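Local coordinates for putative polyphosphate kinase 2 family protein (Arthrobacter aurescens, PDB 3RHF) that probably works as a polyphosphate kinase of the PPK2 family, moving phosphate groups between polyphosphate and nucleotides on a P-loop kinase fold, at residues A[33-39]-A[246-252]; A[49-54]-A[254-259]; A[11-17]-A[259-263]; A[80-84]-A[224-228]. All blocks are in the same frame, centred on the assembly; numbering follows the deposited sequence.

Contact 1: A[33-39]-A[246-252]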
loop_
_atom_site.group_PDB
_atom_site.type_symbol
_atom_site.label_atom_id
_atom_site.label_comp_id
_atom_site.label_asym_id
_atom_site.label_seq_id
_atom_site.Cartn_x
_atom_site.Cartn_y
_atom_site.Cartn_z
ATOM N N PRO A 33 19.696 17.235 -14.299
ATOM C CA PRO A 33 18.421 16.608 -14.036
ATOM C C PRO A 33 17.912 15.766 -15.190
ATOM O O PRO A 33 16.902 15.091 -15.023
ATOM C CB PRO A 33 17.483 17.808 -13.849
ATOM C CG PRO A 33 18.364 18.927 -13.513
ATOM C CD PRO A 33 19.591 18.698 -14.301
ATOM N N GLU A 34 18.552 15.873 -16.356
ATOM C CA GLU A 34 18.121 15.189 -17.567
ATOM C C GLU A 34 18.899 13.897 -17.763
ATOM O O GLU A 34 18.451 13.031 -18.485
ATOM C CB GLU A 34 18.342 16.091 -18.809
ATOM C CG GLU A 34 17.254 17.141 -19.114
ATOM C CD GLU A 34 15.874 16.509 -19.425
ATOM O OE1 GLU A 34 15.775 15.323 -19.866
ATOM O OE2 GLU A 34 14.861 17.195 -19.215
ATOM N N SER A 35 20.051 13.758 -17.116
ATOM C CA SER A 35 20.872 12.548 -17.233
ATOM C C SER A 35 20.192 11.301 -16.633
ATOM O O SER A 35 19.200 11.436 -15.889
ATOM C CB SER A 35 22.235 12.751 -16.551
ATOM O OG SER A 35 22.097 13.298 -15.254
ATOM N N THR A 36 20.736 10.123 -16.997
ATOM C CA THR A 36 20.321 8.784 -16.508
ATOM C C THR A 36 21.556 8.035 -15.980
ATOM O O THR A 36 21.939 6.977 -16.486
ATOM C CB THR A 36 19.682 7.927 -17.644
ATOM O OG1 THR A 36 20.670 7.662 -18.645
ATOM C CG2 THR A 36 18.424 8.612 -18.297
ATOM N N PRO A 37 22.209 8.598 -14.961
ATOM C CA PRO A 37 23.501 8.092 -14.550
ATOM C C PRO A 37 23.525 6.626 -14.205
ATOM O O PRO A 37 22.662 6.129 -13.487
ATOM C CB PRO A 37 23.807 8.886 -13.291
ATOM C CG PRO A 37 22.997 10.103 -13.383
ATOM C CD PRO A 37 21.761 9.709 -14.100
ATOM N N GLY A 38 24.542 5.959 -14.712
ATOM C CA GLY A 38 24.733 4.538 -14.535
ATOM C C GLY A 38 23.905 3.686 -15.474
ATOM O O GLY A 38 24.088 2.468 -15.472
ATOM N N TYR A 39 22.999 4.288 -16.256
ATOM C CA TYR A 39 22.060 3.498 -17.042
ATOM C C TYR A 39 22.296 3.783 -18.495
ATOM O O TYR A 39 22.221 4.939 -18.916
ATOM C CB TYR A 39 20.596 3.834 -16.725
ATOM C CG TYR A 39 19.619 2.754 -17.216
ATOM C CD1 TYR A 39 19.640 1.487 -16.678
ATOM C CD2 TYR A 39 18.705 2.994 -18.212
ATOM C CE1 TYR A 39 18.788 0.506 -17.112
ATOM C CE2 TYR A 39 17.843 2.020 -18.644
ATOM C CZ TYR A 39 17.902 0.774 -18.110
ATOM O OH TYR A 39 17.017 -0.209 -18.482
ATOM N N PRO A 246 18.666 12.274 -10.676
ATOM C CA PRO A 246 18.107 13.093 -11.737
ATOM C C PRO A 246 16.707 12.589 -12.077
ATOM O O PRO A 246 16.536 11.398 -12.307
ATOM C CB PRO A 246 19.055 12.832 -12.868
ATOM C CG PRO A 246 20.322 12.683 -12.242
ATOM C CD PRO A 246 20.074 11.979 -10.939
ATOM N N ALA A 247 15.713 13.474 -12.037
ATOM C CA ALA A 247 14.315 13.045 -12.084
ATOM C C ALA A 247 13.486 13.719 -13.176
ATOM O O ALA A 247 12.280 13.499 -13.241
ATOM C CB ALA A 247 13.660 13.268 -10.750
ATOM N N ASN A 248 14.106 14.539 -14.017
ATOM C CA ASN A 248 13.367 15.115 -15.152
ATOM C C ASN A 248 12.732 14.012 -15.989
ATOM O O ASN A 248 11.669 14.207 -16.515
ATOM C CB ASN A 248 14.253 16.009 -16.083
ATOM C CG ASN A 248 14.314 17.452 -15.635
ATOM O OD1 ASN A 248 13.968 17.765 -14.509
ATOM N ND2 ASN A 248 14.737 18.339 -16.523
ATOM N N LYS A 249 13.403 12.866 -16.090
ATOM C CA LYS A 249 12.801 11.693 -16.679
ATOM C C LYS A 249 12.167 10.815 -15.619
ATOM O O LYS A 249 12.873 10.205 -14.841
ATOM C CB LYS A 249 13.849 10.888 -17.432
ATOM C CG LYS A 249 14.326 11.565 -18.685
ATOM C CD LYS A 249 15.584 10.876 -19.209
ATOM C CE LYS A 249 15.963 11.356 -20.609
ATOM N NZ LYS A 249 16.921 12.450 -20.506
ATOM N N LYS A 250 10.839 10.716 -15.590
ATOM C CA LYS A 250 10.196 9.934 -14.544
ATOM C C LYS A 250 10.635 8.474 -14.579
ATOM O O LYS A 250 10.920 7.882 -13.548
ATOM C CB LYS A 250 8.672 10.043 -14.633
ATOM C CG LYS A 250 8.058 11.447 -14.239
ATOM C CD LYS A 250 6.495 11.366 -14.259
ATOM C CE LYS A 250 5.699 12.714 -14.225
ATOM N NZ LYS A 250 5.041 13.040 -15.557
ATOM N N TRP A 251 10.726 7.902 -15.777
ATOM C CA TRP A 251 11.083 6.506 -15.937
ATOM C C TRP A 251 12.417 6.236 -15.331
ATOM O O TRP A 251 12.620 5.167 -14.773
ATOM C CB TRP A 251 11.067 6.049 -17.413
ATOM C CG TRP A 251 12.123 6.687 -18.281
ATOM C CD1 TRP A 251 11.995 7.831 -19.034
ATOM C CD2 TRP A 251 13.460 6.216 -18.493
ATOM N NE1 TRP A 251 13.186 8.098 -19.677
ATOM C CE2 TRP A 251 14.097 7.125 -19.356
ATOM C CE3 TRP A 251 14.181 5.133 -18.024
ATOM C CZ2 TRP A 251 15.402 6.966 -19.753
ATOM C CZ3 TRP A 251 15.469 4.966 -18.426
ATOM C CH2 TRP A 251 16.072 5.872 -19.292
ATOM N N TYR A 252 13.353 7.165 -15.443
ATOM C CA TYR A 252 14.701 6.889 -14.880
ATOM C C TYR A 252 14.708 6.920 -13.348
ATOM O O TYR A 252 15.316 6.057 -12.693
ATOM C CB TYR A 252 15.766 7.839 -15.383
ATOM C CG TYR A 252 17.065 7.657 -14.608
ATOM C CD1 TYR A 252 17.818 6.536 -14.764
ATOM C CD2 TYR A 252 17.474 8.584 -13.675
ATOM C CE1 TYR A 252 18.980 6.350 -14.059
ATOM C CE2 TYR A 252 18.609 8.414 -12.955
ATOM C CZ TYR A 252 19.375 7.294 -13.144
ATOM O OH TYR A 252 20.540 7.114 -12.433
HETATM O O HOH W 1 16.417 12.312 -15.615
#
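Tyr252 lays one face of its ring against the backbone of Thr36. Thr36 CA sits over the middle of that face, 3.6 Å from the centroid of the Tyr252 ring, a CH-pi contact. CG of Tyr252 is anti to its own backbone N (chi1 171°), which carries the ring from the helix start to the loop. There its OH donates to Pro37 O at 2.6 Å, in the carbonyl plane and on a lone pair. A phenylalanine in its place would probably leave Pro37 O without this donor and the turn from Thr36 to Tyr39 less firmly fixed. Pro246 fills in alongside, with its CB 3.3 Å from Ser35 O and its ring against Pro37. Pro33 acts mainly through its carbonyl, Pro33 O accepting from Asn248 N at 3.0 Å, while its CB rests on the Asn248 side chain. A water joins Pro33 O, Ser35 O and Lys249 N. Lys249 NZ donates to Glu34 O at 2.6 Å and makes a longer salt bridge to Glu34 OE1; Glu34 OE2 takes a bond from Asn248 ND2. The contact ties the loop before helix 43-69 to the point where edge strand 242-246 passes into helix 250-266.

Contact 2: A[49-54]-A[254-259]; sequences LLAAQD and RIAVQQ
Ile255 O is gripped twice, by Gln259 N in the ordinary helical bond and by Gln53 NE2 from the facing helix. The second bond is 3.2 Å from Gln53 NE2 to Ile255 O, nearly straight at 165°, and meets a carbonyl lone pair. Gln53 NE2 spends its other N-H on Gln259 OE1 at 2.7 Å, from above that carbonyl plane. Both acceptors lie in the amide plane of Gln53, so the two bonds together fix its rotation. The Gln53 chain is extended beyond CG (chi2 -176°), which takes the amide across to the other helix. Gln53 OE1 comes to rest on Gln258 CB, 3.3 Å away. Leucines fill in toward the start of the segments: Leu50 CD1 lies 3.9 Å from Ile255 CG2, and Leu49 CD2 meets Ile255 CD1. Gln258 OE1 bonds His94 of helix 88-98. Arg254 turns its guanidinium away to a bound citrate, probably from the crystallisation liquor. The short helical segments run nearly parallel, 27° apart, with axes 9.9 Å from each other. Such side-by-side helices beside a parallel sheet, which Val257 reaches at strand 179-187, are characteristic of the alpha/beta/alpha sandwich of P-loop kinases.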
loop_
_atom_site.group_PDB
_atom_site.type_symbol
_atom_site.label_atom_id
_atom_site.label_comp_id
_atom_site.label_asym_id
_atom_site.label_seq_id
_atom_site.Cartn_x
_atom_site.Cartn_y
_atom_site.Cartn_z
ATOM N N LEU A 49 12.933 -2.896 -17.398
ATOM C CA LEU A 49 13.640 -3.132 -16.140
ATOM C C LEU A 49 12.729 -2.944 -14.954
ATOM O O LEU A 49 12.796 -3.699 -14.027
ATOM C CB LEU A 49 14.860 -2.225 -15.992
ATOM C CG LEU A 49 15.689 -2.351 -14.695
ATOM C CD1 LEU A 49 16.340 -3.732 -14.517
ATOM C CD2 LEU A 49 16.698 -1.288 -14.676
ATOM N N LEU A 50 11.873 -1.937 -14.997
ATOM C CA LEU A 50 11.006 -1.651 -13.903
ATOM C C LEU A 50 10.158 -2.866 -13.539
ATOM O O LEU A 50 9.939 -3.110 -12.370
ATOM C CB LEU A 50 10.075 -0.518 -14.241
ATOM C CG LEU A 50 9.385 0.094 -13.017
ATOM C CD1 LEU A 50 10.411 0.488 -11.895
ATOM C CD2 LEU A 50 8.544 1.284 -13.413
ATOM N N ALA A 51 9.680 -3.611 -14.529
ATOM C CA ALA A 51 8.745 -4.705 -14.260
ATOM C C ALA A 51 9.515 -5.870 -13.656
ATOM O O ALA A 51 8.980 -6.652 -12.878
ATOM C CB ALA A 51 8.019 -5.151 -15.569
ATOM N N ALA A 52 10.794 -5.983 -14.018
ATOM C CA ALA A 52 11.611 -7.036 -13.485
ATOM C C ALA A 52 11.990 -6.673 -12.039
ATOM O O ALA A 52 12.057 -7.537 -11.144
ATOM C CB ALA A 52 12.826 -7.216 -14.357
ATOM N N GLN A 53 12.281 -5.385 -11.836
ATOM C CA GLN A 53 12.634 -4.860 -10.520
ATOM C C GLN A 53 11.527 -5.155 -9.534
ATOM O O GLN A 53 11.818 -5.530 -8.417
ATOM C CB GLN A 53 12.901 -3.367 -10.585
ATOM C CG GLN A 53 14.265 -3.047 -11.125
ATOM C CD GLN A 53 14.561 -1.597 -11.105
ATOM O OE1 GLN A 53 13.650 -0.792 -11.207
ATOM N NE2 GLN A 53 15.865 -1.227 -10.962
ATOM N N ASP A 54 10.267 -5.030 -9.987
ATOM C CA ASP A 54 9.092 -5.201 -9.145
ATOM C C ASP A 54 9.063 -6.609 -8.546
ATOM O O ASP A 54 8.796 -6.752 -7.374
ATOM C CB ASP A 54 7.786 -4.981 -9.936
ATOM C CG ASP A 54 7.590 -3.536 -10.396
ATOM O OD1 ASP A 54 8.395 -2.657 -10.005
ATOM O OD2 ASP A 54 6.636 -3.264 -11.188
ATOM N N ARG A 254 12.263 6.279 -11.411
ATOM C CA ARG A 254 11.653 5.094 -10.891
ATOM C C ARG A 254 12.638 3.937 -10.780
ATOM O O ARG A 254 12.629 3.246 -9.752
ATOM C CB ARG A 254 10.500 4.644 -11.751
ATOM C CG ARG A 254 9.310 5.536 -11.691
ATOM C CD ARG A 254 8.277 5.124 -12.705
ATOM N NE ARG A 254 7.302 6.206 -12.871
ATOM C CZ ARG A 254 6.879 6.724 -14.038
ATOM N NH1 ARG A 254 7.283 6.273 -15.223
ATOM N NH2 ARG A 254 5.980 7.689 -14.010
ATOM N N ILE A 255 13.429 3.668 -11.821
ATOM C CA ILE A 255 14.352 2.554 -11.766
ATOM C C ILE A 255 15.575 2.839 -10.910
ATOM O O ILE A 255 16.245 1.924 -10.463
ATOM C CB ILE A 255 14.807 2.075 -13.135
ATOM C CG1 ILE A 255 15.449 3.226 -13.952
ATOM C CG2 ILE A 255 13.661 1.425 -13.850
ATOM C CD1 ILE A 255 16.088 2.757 -15.275
ATOM N N ALA A 256 15.867 4.106 -10.664
ATOM C CA ALA A 256 17.054 4.439 -9.859
ATOM C C ALA A 256 16.677 4.248 -8.387
ATOM O O ALA A 256 17.430 3.658 -7.605
ATOM C CB ALA A 256 17.568 5.869 -10.161
ATOM N N VAL A 257 15.479 4.703 -8.035
ATOM C CA VAL A 257 14.991 4.496 -6.696
ATOM C C VAL A 257 14.866 3.018 -6.462
ATOM O O VAL A 257 15.415 2.485 -5.481
ATOM C CB VAL A 257 13.702 5.258 -6.378
ATOM C CG1 VAL A 257 13.211 4.843 -5.013
ATOM C CG2 VAL A 257 13.963 6.770 -6.318
ATOM N N GLN A 258 14.222 2.310 -7.378
ATOM C CA GLN A 258 14.085 0.870 -7.142
ATOM C C GLN A 258 15.397 0.123 -7.024
ATOM O O GLN A 258 15.526 -0.751 -6.158
ATOM C CB GLN A 258 13.085 0.163 -8.096
ATOM C CG GLN A 258 11.748 0.104 -7.378
ATOM C CD GLN A 258 10.612 -0.527 -8.129
ATOM O OE1 GLN A 258 9.533 0.069 -8.229
ATOM N NE2 GLN A 258 10.805 -1.769 -8.603
ATOM N N GLN A 259 16.388 0.475 -7.830
ATOM C CA GLN A 259 17.659 -0.283 -7.790
ATOM C C GLN A 259 18.379 0.021 -6.514
ATOM O O GLN A 259 19.050 -0.833 -5.962
ATOM C CB GLN A 259 18.554 -0.012 -8.998
ATOM C CG GLN A 259 19.620 -1.077 -9.258
ATOM C CD GLN A 259 19.041 -2.429 -9.608
ATOM O OE1 GLN A 259 18.219 -2.574 -10.515
ATOM N NE2 GLN A 259 19.471 -3.438 -8.894
#

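Contact 3: A[11-17]-A[259-263]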
loop_
_atom_site.group_PDB
_atom_site.type_symbol
_atom_site.label_atom_id
_atom_site.label_comp_id
_atom_site.label_asym_id
_atom_site.label_seq_id
_atom_site.Cartn_x
_atom_site.Cartn_y
_atom_site.Cartn_z
ATOM N N GLU A 11 19.960 -3.846 -17.494
ATOM C CA GLU A 11 20.269 -3.563 -16.111
ATOM C C GLU A 11 21.186 -2.378 -16.010
ATOM O O GLU A 11 21.792 -1.968 -16.984
ATOM C CB GLU A 11 21.042 -4.726 -15.508
ATOM C CG GLU A 11 20.420 -6.089 -15.610
ATOM C CD GLU A 11 19.206 -6.274 -14.707
ATOM O OE1 GLU A 11 19.077 -5.569 -13.658
ATOM O OE2 GLU A 11 18.368 -7.154 -15.064
ATOM N N PHE A 12 21.347 -1.858 -14.809
ATOM C CA PHE A 12 22.279 -0.780 -14.592
ATOM C C PHE A 12 23.702 -1.242 -14.931
ATOM O O PHE A 12 24.113 -2.333 -14.522
ATOM C CB PHE A 12 22.203 -0.288 -13.124
ATOM C CG PHE A 12 21.142 0.728 -12.907
ATOM C CD1 PHE A 12 21.442 2.064 -12.941
ATOM C CD2 PHE A 12 19.829 0.339 -12.724
ATOM C CE1 PHE A 12 20.447 3.022 -12.778
ATOM C CE2 PHE A 12 18.854 1.263 -12.560
ATOM C CZ PHE A 12 19.163 2.634 -12.599
ATOM N N ALA A 13 24.438 -0.406 -15.664
ATOM C CA ALA A 13 25.851 -0.676 -15.963
ATOM C C ALA A 13 26.656 -0.361 -14.736
ATOM O O ALA A 13 27.555 -1.106 -14.401
ATOM C CB ALA A 13 26.376 0.137 -17.136
ATOM N N LYS A 14 26.369 0.747 -14.073
ATOM C CA LYS A 14 26.990 1.001 -12.788
ATOM C C LYS A 14 25.882 1.228 -11.735
ATOM O O LYS A 14 24.819 1.809 -12.032
ATOM C CB LYS A 14 28.031 2.160 -12.864
ATOM N N SER A 15 26.123 0.744 -10.520
ATOM C CA SER A 15 25.159 0.858 -9.442
ATOM C C SER A 15 24.881 2.311 -9.039
ATOM O O SER A 15 25.797 3.097 -8.879
ATOM C CB SER A 15 25.657 0.116 -8.207
ATOM O OG SER A 15 24.762 0.377 -7.139
ATOM N N PRO A 16 23.607 2.660 -8.838
ATOM C CA PRO A 16 23.294 3.975 -8.336
ATOM C C PRO A 16 23.790 4.243 -6.914
ATOM O O PRO A 16 23.862 5.382 -6.514
ATOM C CB PRO A 16 21.761 4.002 -8.340
ATOM C CG PRO A 16 21.334 2.862 -9.030
ATOM C CD PRO A 16 22.393 1.846 -9.003
ATOM N N ALA A 17 24.115 3.225 -6.130
ATOM C CA ALA A 17 24.704 3.488 -4.815
ATOM C C ALA A 17 26.039 4.213 -5.024
ATOM O O ALA A 17 26.580 4.821 -4.108
ATOM C CB ALA A 17 24.892 2.202 -4.031
ATOM N N GLN A 259 16.388 0.475 -7.830
ATOM C CA GLN A 259 17.659 -0.283 -7.790
ATOM C C GLN A 259 18.379 0.021 -6.514
ATOM O O GLN A 259 19.050 -0.833 -5.962
ATOM C CB GLN A 259 18.554 -0.012 -8.998
ATOM C CG GLN A 259 19.620 -1.077 -9.258
ATOM C CD GLN A 259 19.041 -2.429 -9.608
ATOM O OE1 GLN A 259 18.219 -2.574 -10.515
ATOM N NE2 GLN A 259 19.471 -3.438 -8.894
ATOM N N LEU A 260 18.186 1.217 -5.992
ATOM C CA LEU A 260 18.780 1.593 -4.689
ATOM C C LEU A 260 18.258 0.735 -3.554
ATOM O O LEU A 260 19.032 0.256 -2.711
ATOM C CB LEU A 260 18.495 3.067 -4.385
ATOM C CG LEU A 260 19.471 4.089 -4.976
ATOM C CD1 LEU A 260 18.949 5.463 -4.654
ATOM C CD2 LEU A 260 20.929 3.954 -4.471
ATOM N N LEU A 261 16.934 0.580 -3.553
ATOM C CA LEU A 261 16.236 -0.344 -2.672
ATOM C C LEU A 261 16.720 -1.756 -2.774
ATOM O O LEU A 261 16.994 -2.368 -1.763
ATOM C CB LEU A 261 14.768 -0.360 -3.009
ATOM C CG LEU A 261 13.802 0.236 -2.030
ATOM C CD1 LEU A 261 14.351 1.484 -1.313
ATOM C CD2 LEU A 261 12.549 0.579 -2.804
ATOM N N LEU A 262 16.792 -2.283 -3.996
ATOM C CA LEU A 262 17.215 -3.703 -4.196
ATOM C C LEU A 262 18.652 -3.945 -3.754
ATOM O O LEU A 262 18.943 -4.992 -3.199
ATOM C CB LEU A 262 17.057 -4.181 -5.658
ATOM C CG LEU A 262 15.605 -4.153 -6.151
ATOM C CD1 LEU A 262 15.528 -4.006 -7.694
ATOM C CD2 LEU A 262 14.807 -5.366 -5.712
ATOM N N ASP A 263 19.536 -2.982 -4.057
ATOM C CA ASP A 263 20.944 -3.101 -3.728
ATOM C C ASP A 263 21.127 -2.999 -2.193
ATOM O O ASP A 263 21.935 -3.704 -1.639
ATOM C CB ASP A 263 21.749 -2.021 -4.443
ATOM C CG ASP A 263 21.835 -2.220 -6.005
ATOM O OD1 ASP A 263 21.326 -3.221 -6.603
ATOM O OD2 ASP A 263 22.476 -1.333 -6.646
HETATM O O HOH W 2 19.738 -3.224 -12.602
#
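Phe12 and Gln259 lie alongside each other, pointing opposite ways, with the ring and amide planes 58° apart. The aliphatic part of Gln259 does the touching: its CG lies 3.7 Å from Phe12 CD2, oblique to the ring. Pro16 comes in behind, its CG over one face of the Phe12 ring and 4.0 Å from Gln259 CB. A bend at chi2 (64°) turns the Gln259 amide along its own helix to the next turn, where NE2 donates to Asp263 OD1 at 3.0 Å. That bond is almost straight, but reaches the carboxylate from above its plane. The other oxygen, Asp263 OD2, accepts from Ser15 OG at 2.9 Å, nearly along its C-O axis. Ser15 is the N-cap of helix 16-19, since its OG also accepts from Ala17 N. The contact fastens the capped start of this short N-terminal helix to the side of helix 250-266. With an alanine at Asp263, the Ser15 hydroxyl would probably lose its acceptor and the Gln259 amide one of the bonds that fix its rotation. Leu260 supplies the apolar flank: its CD2 packs 4.0 Å from Pro16 CB and meets the Ala17 backbone. On the other flank a water links Glu11 OE1 and Phe12 N, with a weak bond to Gln259 OE1, whose stronger partner is Gln53 of helix 43-69. Glu11 OE2 forms a salt bridge with Arg56.

Contact 4: A[80-84]-A[224-228]; sequences LQAMD and YMDAY
Met83, modelled as selenomethionine, makes the tight part of this contact by curling against the aromatic side chains of helix 221-235. Its chain bends at chi2 (-62°) and again at chi3, which turns the end of the side chain onto Tyr224. The methyl CE sits over one face of that ring, 4.0 Å from the Tyr224 centroid, as a CH-pi contact offset toward the rim. The selenium approaches the same ring obliquely, with Met83 SE 3.8 Å from Tyr224 CG. It also lies at the edge of the Tyr228 ring, 4.2 Å from Tyr228 CE2, so both tyrosines make Met-aromatic contacts with it. Met225, also selenomethionine, brings its CE to 3.8 Å from Met83 CG. Strand 75-82 is the middle one of the five-stranded parallel sheet. Residues 80-84 lead from its C-terminal end into what is probably the P-loop: Ala82 O accepts from Lys88 NZ, and a phosphate ion, probably from the crystallisation liquor, lies about 5 Å from the Ala82 side chain. Toward the strand the contact is looser and more polar. Gln81 NE2 gives only a weak bond to Tyr228 OH, at 3.4 Å, with the amide and ring planes 51° apart. Gln81 CB touches the edge of the same ring, 3.8 Å from Tyr228 CE1. The Gln81 amide has other partners in Ser141 and Glu144, so its position does not rest on the tyrosine.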
loop_
_atom_site.group_PDB
_atom_site.type_symbol
_atom_site.label_atom_id
_atom_site.label_comp_id
_atom_site.label_asym_id
_atom_site.label_seq_id
_atom_site.Cartn_x
_atom_site.Cartn_y
_atom_site.Cartn_z
ATOM N N LEU A 80 12.293 9.826 0.963
ATOM C CA LEU A 80 12.197 10.684 -0.221
ATOM C C LEU A 80 11.991 12.161 0.082
ATOM O O LEU A 80 11.065 12.516 0.788
ATOM C CB LEU A 80 11.082 10.251 -1.099
ATOM C CG LEU A 80 11.348 8.875 -1.646
ATOM C CD1 LEU A 80 9.982 8.277 -2.028
ATOM C CD2 LEU A 80 12.306 8.938 -2.820
ATOM N N GLN A 81 12.855 13.007 -0.472
ATOM C CA GLN A 81 12.614 14.462 -0.513
ATOM C C GLN A 81 12.676 14.934 -1.940
ATOM O O GLN A 81 13.478 14.410 -2.745
ATOM C CB GLN A 81 13.686 15.198 0.274
ATOM C CG GLN A 81 13.707 14.900 1.781
ATOM C CD GLN A 81 12.656 15.643 2.513
ATOM O OE1 GLN A 81 12.241 15.241 3.581
ATOM N NE2 GLN A 81 12.201 16.724 1.944
ATOM N N ALA A 82 11.839 15.922 -2.251
ATOM C CA ALA A 82 11.838 16.573 -3.548
ATOM C C ALA A 82 10.891 17.761 -3.567
ATOM O O ALA A 82 9.971 17.808 -2.794
ATOM C CB ALA A 82 11.452 15.604 -4.637
HETATM N N MSE A 83 11.102 18.686 -4.495
HETATM C CA MSE A 83 10.179 19.772 -4.749
HETATM C C MSE A 83 8.879 19.216 -5.342
HETATM O O MSE A 83 8.877 18.110 -5.924
HETATM C CB MSE A 83 10.818 20.754 -5.749
HETATM C CG MSE A 83 12.171 21.312 -5.317
HETATM SE SE MSE A 83 12.113 22.373 -3.640
HETATM C CE MSE A 83 10.786 23.728 -4.185
ATOM N N ASP A 84 7.787 19.973 -5.216
ATOM C CA ASP A 84 6.493 19.477 -5.649
ATOM C C ASP A 84 6.552 19.287 -7.129
ATOM O O ASP A 84 7.282 20.011 -7.800
ATOM C CB ASP A 84 5.327 20.408 -5.278
ATOM C CG ASP A 84 4.973 20.365 -3.762
ATOM O OD1 ASP A 84 5.216 19.344 -3.070
ATOM O OD2 ASP A 84 4.442 21.379 -3.248
ATOM N N TYR A 224 15.788 27.080 -1.795
ATOM C CA TYR A 224 15.608 25.647 -1.650
ATOM C C TYR A 224 16.771 24.849 -2.179
ATOM O O TYR A 224 17.214 23.971 -1.503
ATOM C CB TYR A 224 14.336 25.180 -2.322
ATOM C CG TYR A 224 13.074 25.353 -1.512
ATOM C CD1 TYR A 224 12.749 24.483 -0.463
ATOM C CD2 TYR A 224 12.183 26.362 -1.814
ATOM C CE1 TYR A 224 11.553 24.653 0.279
ATOM C CE2 TYR A 224 11.015 26.524 -1.100
ATOM C CZ TYR A 224 10.694 25.678 -0.065
ATOM O OH TYR A 224 9.497 25.896 0.580
HETATM N N MSE A 225 17.272 25.108 -3.373
HETATM C CA MSE A 225 18.463 24.374 -3.809
HETATM C C MSE A 225 19.651 24.527 -2.858
HETATM O O MSE A 225 20.444 23.595 -2.687
HETATM C CB MSE A 225 18.936 24.813 -5.191
HETATM C CG MSE A 225 18.038 24.400 -6.391
HETATM SE SE MSE A 225 17.302 22.565 -6.409
HETATM C CE MSE A 225 15.664 22.836 -5.346
ATOM N N ASP A 226 19.788 25.718 -2.264
ATOM C CA ASP A 226 20.872 25.989 -1.303
ATOM C C ASP A 226 20.652 25.159 0.004
ATOM O O ASP A 226 21.587 24.555 0.562
ATOM C CB ASP A 226 21.015 27.519 -1.044
ATOM C CG ASP A 226 22.256 27.866 -0.234
ATOM O OD1 ASP A 226 23.375 27.570 -0.710
ATOM O OD2 ASP A 226 22.128 28.415 0.899
ATOM N N ALA A 227 19.408 25.156 0.468
ATOM C CA ALA A 227 19.035 24.416 1.651
ATOM C C ALA A 227 19.392 22.944 1.486
ATOM O O ALA A 227 19.953 22.322 2.389
ATOM C CB ALA A 227 17.555 24.568 1.908
ATOM N N TYR A 228 19.068 22.404 0.320
ATOM C CA TYR A 228 19.330 21.017 0.050
ATOM C C TYR A 228 20.817 20.781 0.083
ATOM O O TYR A 228 21.291 19.837 0.712
ATOM C CB TYR A 228 18.727 20.582 -1.311
ATOM C CG TYR A 228 17.310 20.047 -1.162
ATOM C CD1 TYR A 228 17.079 18.789 -0.627
ATOM C CD2 TYR A 228 16.199 20.817 -1.514
ATOM C CE1 TYR A 228 15.804 18.315 -0.459
ATOM C CE2 TYR A 228 14.897 20.320 -1.337
ATOM C CZ TYR A 228 14.717 19.065 -0.801
ATOM O OH TYR A 228 13.446 18.539 -0.595
#

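How the contacts relate
Contacts 1, 2 and 3 all use helix 250-266, from its first turn onward, while contact 4 joins a central strand to helix 221-235. Contacts 2 and 3 share Gln259. Contact 1 meets both: Tyr39 packs on Leu49 and Ile255, and Gly38 O probably accepts hydrogen bonds from Ala13 N and Lys14 N. Contact 4 touches none of them. None is fully core: contacts 2 and 4 have half their touching residues buried and none exposed, while contacts 1 and 3 lie nearer the surface. Contact 1 includes a salt bridge at an exposed glutamate, contact 2 relies on glutamine amides between helices, contact 3 on a helix cap, and contact 4 chiefly on selenium and aromatic packing.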